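Local coordinates for endo-1,4-b-d-mannanase (Trichoderma reesei, PDB 1QNR), which probably hydrolyses internal beta-1,4-mannosidic linkages in mannans, as an endo-mannanase of glycoside hydrolase family 5, at residues 40-54 with 302-314. Sequence-based numbering, arbitrary orientation.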
loop_
_atom_site.group_PDB
_atom_site.type_symbol
_atom_site.label_atom_id
_atom_site.label_comp_id
_atom_site.label_asym_id
_atom_site.label_seq_id
_atom_site.Cartn_x
_atom_site.Cartn_y
_atom_site.Cartn_z
ATOM N N SER A 40 12.021 -1.268 -17.512
ATOM C CA SER A 40 11.253 -2.269 -18.265
ATOM C C SER A 40 9.980 -2.664 -17.526
ATOM O O SER A 40 8.923 -2.845 -18.143
ATOM C CB SER A 40 12.116 -3.499 -18.629
ATOM O OG SER A 40 12.683 -4.128 -17.490
ATOM N N THR A 41 10.034 -2.778 -16.206
ATOM C CA THR A 41 8.853 -3.165 -15.425
ATOM C C THR A 41 7.762 -2.081 -15.529
ATOM O O THR A 41 6.572 -2.379 -15.781
ATOM C CB THR A 41 9.275 -3.363 -13.953
ATOM O OG1 THR A 41 10.302 -4.404 -13.895
ATOM C CG2 THR A 41 8.079 -3.815 -13.081
ATOM N N PHE A 42 8.150 -0.793 -15.351
ATOM C CA PHE A 42 7.142 0.283 -15.468
ATOM C C PHE A 42 6.662 0.447 -16.897
ATOM O O PHE A 42 5.454 0.809 -17.099
ATOM C CB PHE A 42 7.698 1.589 -14.859
ATOM C CG PHE A 42 7.603 1.664 -13.361
ATOM C CD1 PHE A 42 7.245 0.599 -12.530
ATOM C CD2 PHE A 42 7.833 2.907 -12.758
ATOM C CE1 PHE A 42 7.100 0.753 -11.124
ATOM C CE2 PHE A 42 7.714 3.057 -11.394
ATOM C CZ PHE A 42 7.349 1.983 -10.565
ATOM N N SER A 43 7.488 0.167 -17.910
ATOM C CA SER A 43 6.966 0.183 -19.296
ATOM C C SER A 43 5.845 -0.824 -19.450
ATOM O O SER A 43 4.758 -0.587 -20.009
ATOM C CB SER A 43 8.138 -0.066 -20.310
ATOM O OG SER A 43 7.600 -0.062 -21.670
ATOM N N HIS A 44 5.983 -2.051 -18.910
ATOM C CA HIS A 44 4.971 -3.121 -19.024
ATOM C C HIS A 44 3.690 -2.812 -18.251
ATOM O O HIS A 44 2.569 -3.062 -18.725
ATOM C CB HIS A 44 5.591 -4.430 -18.480
ATOM C CG HIS A 44 6.799 -4.876 -19.228
ATOM N ND1 HIS A 44 7.663 -5.785 -18.652
ATOM C CD2 HIS A 44 7.328 -4.607 -20.468
ATOM C CE1 HIS A 44 8.696 -6.036 -19.459
ATOM N NE2 HIS A 44 8.520 -5.333 -20.581
ATOM N N ILE A 45 3.858 -2.250 -17.018
ATOM C CA ILE A 45 2.637 -1.861 -16.248
ATOM C C ILE A 45 1.880 -0.742 -16.980
ATOM O O ILE A 45 0.645 -0.836 -17.123
ATOM C CB ILE A 45 3.095 -1.388 -14.832
ATOM C CG1 ILE A 45 3.603 -2.583 -14.044
ATOM C CG2 ILE A 45 1.972 -0.670 -14.065
ATOM C CD1 ILE A 45 4.236 -2.208 -12.676
ATOM N N SER A 46 2.572 0.276 -17.506
ATOM C CA SER A 46 1.897 1.363 -18.215
ATOM C C SER A 46 1.258 0.884 -19.523
ATOM O O SER A 46 0.089 1.229 -19.803
ATOM C CB SER A 46 2.861 2.504 -18.393
ATOM O OG SER A 46 2.311 3.511 -19.278
ATOM N N SER A 47 1.982 0.075 -20.323
ATOM C CA SER A 47 1.344 -0.390 -21.592
ATOM C C SER A 47 0.186 -1.347 -21.376
ATOM O O SER A 47 -0.743 -1.523 -22.208
ATOM C CB SER A 47 2.420 -0.973 -22.522
ATOM O OG SER A 47 2.912 -2.164 -22.017
ATOM N N SER A 48 0.086 -2.018 -20.191
ATOM C CA SER A 48 -1.075 -2.842 -19.845
ATOM C C SER A 48 -2.295 -1.993 -19.478
ATOM O O SER A 48 -3.402 -2.552 -19.373
ATOM C CB SER A 48 -0.677 -3.701 -18.598
ATOM O OG SER A 48 0.310 -4.671 -18.895
ATOM N N GLY A 49 -2.131 -0.702 -19.263
ATOM C CA GLY A 49 -3.269 0.168 -18.935
ATOM C C GLY A 49 -3.491 0.445 -17.461
ATOM O O GLY A 49 -4.517 1.035 -17.119
ATOM N N LEU A 50 -2.566 -0.049 -16.606
ATOM C CA LEU A 50 -2.670 0.207 -15.170
ATOM C C LEU A 50 -2.167 1.629 -14.900
ATOM O O LEU A 50 -1.192 2.106 -15.541
ATOM C CB LEU A 50 -1.820 -0.845 -14.421
ATOM C CG LEU A 50 -2.319 -2.301 -14.603
ATOM C CD1 LEU A 50 -1.356 -3.255 -13.869
ATOM C CD2 LEU A 50 -3.740 -2.516 -14.116
ATOM N N LYS A 51 -2.749 2.247 -13.881
ATOM C CA LYS A 51 -2.417 3.699 -13.659
ATOM C C LYS A 51 -1.701 3.933 -12.350
ATOM O O LYS A 51 -1.076 5.034 -12.144
ATOM C CB LYS A 51 -3.738 4.532 -13.605
ATOM C CG LYS A 51 -4.323 4.727 -15.047
ATOM C CD LYS A 51 -5.557 5.696 -14.940
ATOM C CE LYS A 51 -6.060 5.968 -16.384
ATOM N NZ LYS A 51 -7.260 6.939 -16.366
ATOM N N VAL A 52 -1.694 2.985 -11.405
ATOM C CA VAL A 52 -1.184 3.178 -10.021
ATOM C C VAL A 52 -0.392 1.939 -9.587
ATOM O O VAL A 52 -0.829 0.795 -9.870
ATOM C CB VAL A 52 -2.366 3.407 -9.037
ATOM C CG1 VAL A 52 -1.778 3.805 -7.644
ATOM C CG2 VAL A 52 -3.313 4.531 -9.485
ATOM N N VAL A 53 0.757 2.171 -8.950
ATOM C CA VAL A 53 1.629 1.090 -8.461
ATOM C C VAL A 53 1.874 1.344 -6.961
ATOM O O VAL A 53 2.204 2.473 -6.556
ATOM C CB VAL A 53 3.014 1.037 -9.192
ATOM C CG1 VAL A 53 3.790 -0.232 -8.784
ATOM C CG2 VAL A 53 2.810 1.044 -10.683
ATOM N N ARG A 54 1.771 0.271 -6.152
ATOM C CA ARG A 54 2.075 0.369 -4.687
ATOM C C ARG A 54 3.471 -0.199 -4.463
ATOM O O ARG A 54 3.748 -1.368 -4.847
ATOM C CB ARG A 54 0.942 -0.306 -3.913
ATOM C CG ARG A 54 1.152 -0.169 -2.366
ATOM C CD ARG A 54 -0.229 -0.396 -1.695
ATOM N NE ARG A 54 -0.128 -0.515 -0.212
ATOM C CZ ARG A 54 0.010 -1.694 0.444
ATOM N NH1 ARG A 54 0.158 -2.844 -0.237
ATOM N NH2 ARG A 54 -0.061 -1.663 1.781
ATOM N N GLY A 302 -11.159 2.226 -6.965
ATOM C CA GLY A 302 -10.209 1.440 -7.856
ATOM C C GLY A 302 -9.801 0.171 -7.075
ATOM O O GLY A 302 -10.189 -0.038 -5.938
ATOM N N ASP A 303 -8.987 -0.668 -7.779
ATOM C CA ASP A 303 -8.491 -1.932 -7.183
ATOM C C ASP A 303 -7.082 -2.273 -7.680
ATOM O O ASP A 303 -6.666 -1.810 -8.758
ATOM C CB ASP A 303 -9.421 -3.146 -7.480
ATOM C CG ASP A 303 -9.320 -3.568 -8.969
ATOM O OD1 ASP A 303 -8.441 -4.379 -9.324
ATOM O OD2 ASP A 303 -10.182 -3.101 -9.752
ATOM N N MET A 304 -6.307 -2.968 -6.797
ATOM C CA MET A 304 -4.875 -3.297 -7.086
ATOM C C MET A 304 -4.617 -4.708 -6.643
ATOM O O MET A 304 -4.553 -5.035 -5.429
ATOM C CB MET A 304 -3.949 -2.320 -6.292
ATOM C CG MET A 304 -4.341 -0.857 -6.602
ATOM S SD MET A 304 -3.529 0.432 -5.626
ATOM C CE MET A 304 -1.908 0.277 -6.293
ATOM N N PHE A 305 -4.398 -5.637 -7.589
ATOM C CA PHE A 305 -4.108 -7.022 -7.219
ATOM C C PHE A 305 -2.723 -7.157 -6.578
ATOM O O PHE A 305 -1.790 -6.367 -6.857
ATOM C CB PHE A 305 -4.241 -7.980 -8.427
ATOM C CG PHE A 305 -3.281 -7.738 -9.593
ATOM C CD1 PHE A 305 -3.542 -6.788 -10.567
ATOM C CD2 PHE A 305 -2.058 -8.417 -9.633
ATOM C CE1 PHE A 305 -2.683 -6.639 -11.661
ATOM C CE2 PHE A 305 -1.178 -8.218 -10.738
ATOM C CZ PHE A 305 -1.473 -7.299 -11.712
ATOM N N TRP A 306 -2.588 -8.191 -5.702
ATOM C CA TRP A 306 -1.272 -8.610 -5.199
ATOM C C TRP A 306 -0.868 -9.857 -5.960
ATOM O O TRP A 306 -1.597 -10.907 -5.819
ATOM C CB TRP A 306 -1.338 -8.881 -3.652
ATOM C CG TRP A 306 0.036 -9.277 -3.140
ATOM C CD1 TRP A 306 0.609 -10.525 -3.168
ATOM C CD2 TRP A 306 1.009 -8.418 -2.501
ATOM N NE1 TRP A 306 1.877 -10.486 -2.625
ATOM C CE2 TRP A 306 2.151 -9.189 -2.180
ATOM C CE3 TRP A 306 0.997 -7.050 -2.154
ATOM C CZ2 TRP A 306 3.283 -8.672 -1.590
ATOM C CZ3 TRP A 306 2.124 -6.526 -1.474
ATOM C CH2 TRP A 306 3.269 -7.310 -1.203
ATOM N N GLN A 307 0.135 -9.889 -6.870
ATOM C CA GLN A 307 1.069 -8.782 -7.101
ATOM C C GLN A 307 1.682 -8.954 -8.503
ATOM O O GLN A 307 1.599 -10.034 -9.128
ATOM C CB GLN A 307 2.234 -8.813 -6.088
ATOM C CG GLN A 307 3.118 -10.111 -6.140
ATOM C CD GLN A 307 4.396 -9.995 -5.294
ATOM O OE1 GLN A 307 5.026 -8.964 -5.107
ATOM N NE2 GLN A 307 4.866 -11.172 -4.759
ATOM N N TRP A 308 2.314 -7.860 -9.018
ATOM C CA TRP A 308 3.030 -7.956 -10.292
ATOM C C TRP A 308 4.261 -8.852 -10.232
ATOM O O TRP A 308 5.007 -8.785 -9.243
ATOM C CB TRP A 308 3.504 -6.490 -10.649
ATOM C CG TRP A 308 3.957 -6.294 -12.093
ATOM C CD1 TRP A 308 5.213 -6.339 -12.583
ATOM C CD2 TRP A 308 3.048 -6.152 -13.205
ATOM N NE1 TRP A 308 5.175 -6.126 -13.981
ATOM C CE2 TRP A 308 3.829 -6.066 -14.381
ATOM C CE3 TRP A 308 1.633 -6.033 -13.289
ATOM C CZ2 TRP A 308 3.277 -5.871 -15.672
ATOM C CZ3 TRP A 308 1.084 -5.845 -14.578
ATOM C CH2 TRP A 308 1.919 -5.782 -15.754
ATOM N N GLY A 309 4.464 -9.656 -11.289
ATOM C CA GLY A 309 5.748 -10.388 -11.476
ATOM C C GLY A 309 6.309 -10.017 -12.861
ATOM O O GLY A 309 5.512 -9.791 -13.775
ATOM N N ASP A 310 7.637 -9.881 -12.899
ATOM C CA ASP A 310 8.219 -9.539 -14.225
ATOM C C ASP A 310 9.626 -10.128 -14.321
ATOM O O ASP A 310 10.141 -10.776 -13.376
ATOM C CB ASP A 310 8.265 -7.987 -14.381
ATOM C CG ASP A 310 7.973 -7.562 -15.820
ATOM O OD1 ASP A 310 8.422 -8.237 -16.805
ATOM O OD2 ASP A 310 7.307 -6.489 -15.981
ATOM N N THR A 311 10.251 -10.005 -15.494
ATOM C CA THR A 311 11.591 -10.521 -15.729
ATOM C C THR A 311 12.438 -9.487 -16.444
ATOM O O THR A 311 11.865 -8.479 -16.997
ATOM C CB THR A 311 11.552 -11.831 -16.578
ATOM O OG1 THR A 311 11.113 -11.543 -17.924
ATOM C CG2 THR A 311 10.654 -12.885 -15.941
ATOM N N PHE A 312 13.763 -9.592 -16.371
ATOM C CA PHE A 312 14.662 -8.494 -16.751
ATOM C C PHE A 312 15.541 -8.857 -17.955
ATOM O O PHE A 312 15.634 -10.014 -18.383
ATOM C CB PHE A 312 15.520 -8.168 -15.515
ATOM C CG PHE A 312 14.698 -7.918 -14.263
ATOM C CD1 PHE A 312 13.591 -7.016 -14.289
ATOM C CD2 PHE A 312 15.019 -8.547 -13.076
ATOM C CE1 PHE A 312 12.825 -6.835 -13.122
ATOM C CE2 PHE A 312 14.258 -8.298 -11.925
ATOM C CZ PHE A 312 13.119 -7.481 -11.946
ATOM N N ALA A 313 16.213 -7.828 -18.536
ATOM C CA ALA A 313 17.035 -8.058 -19.733
ATOM C C ALA A 313 18.078 -9.156 -19.583
ATOM O O ALA A 313 18.444 -9.789 -20.624
ATOM C CB ALA A 313 17.724 -6.743 -20.167
ATOM N N ASN A 314 18.649 -9.353 -18.384
ATOM C CA ASN A 314 19.677 -10.387 -18.199
ATOM C C ASN A 314 19.102 -11.782 -17.939
ATOM O O ASN A 314 19.893 -12.717 -17.668
ATOM C CB ASN A 314 20.596 -9.945 -17.067
ATOM C CG ASN A 314 19.939 -10.022 -15.703
ATOM O OD1 ASN A 314 18.708 -10.082 -15.549
ATOM N ND2 ASN A 314 20.700 -10.034 -14.593
HETATM O O HOH W 1 10.848 -5.862 -16.446
HETATM O O HOH W 2 15.317 -5.144 -17.706
#
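Trp308 lays one face of its indole against Ile45: CG1 of Ile45 stands 3.6 Å from the centroid of the six-membered ring and 14° off its normal, which meets the geometry of a CH-pi contact. The indole can be followed outward from CB, where a first torsion that sets CG anti to the backbone N (chi1 -165°) sends the ring toward helix 35-47. CG lies beneath CD1 of Ile45, and Trp308 CD1 comes 3.9 Å from Thr41 CG2. NE1 donates to Asp310 OD2 (2.9 Å), nearly in the indole plane, although it meets the oxygen on its anti side and out of the carboxylate plane. Further round the rim, His44 CB lies at the edge beside CZ2, CH2 has Ser48 OG in plane at its edge, 3.7 Å away, and CZ3 touches Leu50 CD1 at 3.6 Å.

In the parallel barrel of this TIM-barrel enzyme, strand 21-25 pairs with both 52-54 and 300-309. Helix 35-47 links 21-25 to 52-54 in a beta-alpha-beta crossover, so Trp308 joins the end of strand 300-309 to that connecting helix. An alanine in place of Trp308 would probably leave a gap beneath Ile45 and deprive Asp310 OD2 of one of its two donors.

The other donor is His44 ND1, 2.8 Å from Asp310 OD2 with an N-H...O angle of 165°; the bond uses the syn lone pair of OD2, which lies close to the imidazole plane. Asp310 OD1 in turn accepts from the backbone N of Thr311, so bonds to both oxygens help fix the carboxylate's rotation. Nearer the barrel strands, the bent chain of Met304 brings CE to 3.8 Å from Val52 CG1, and the same methyl reaches CB of Arg54, whose guanidinium is held by Glu165, Glu275 and Glu276.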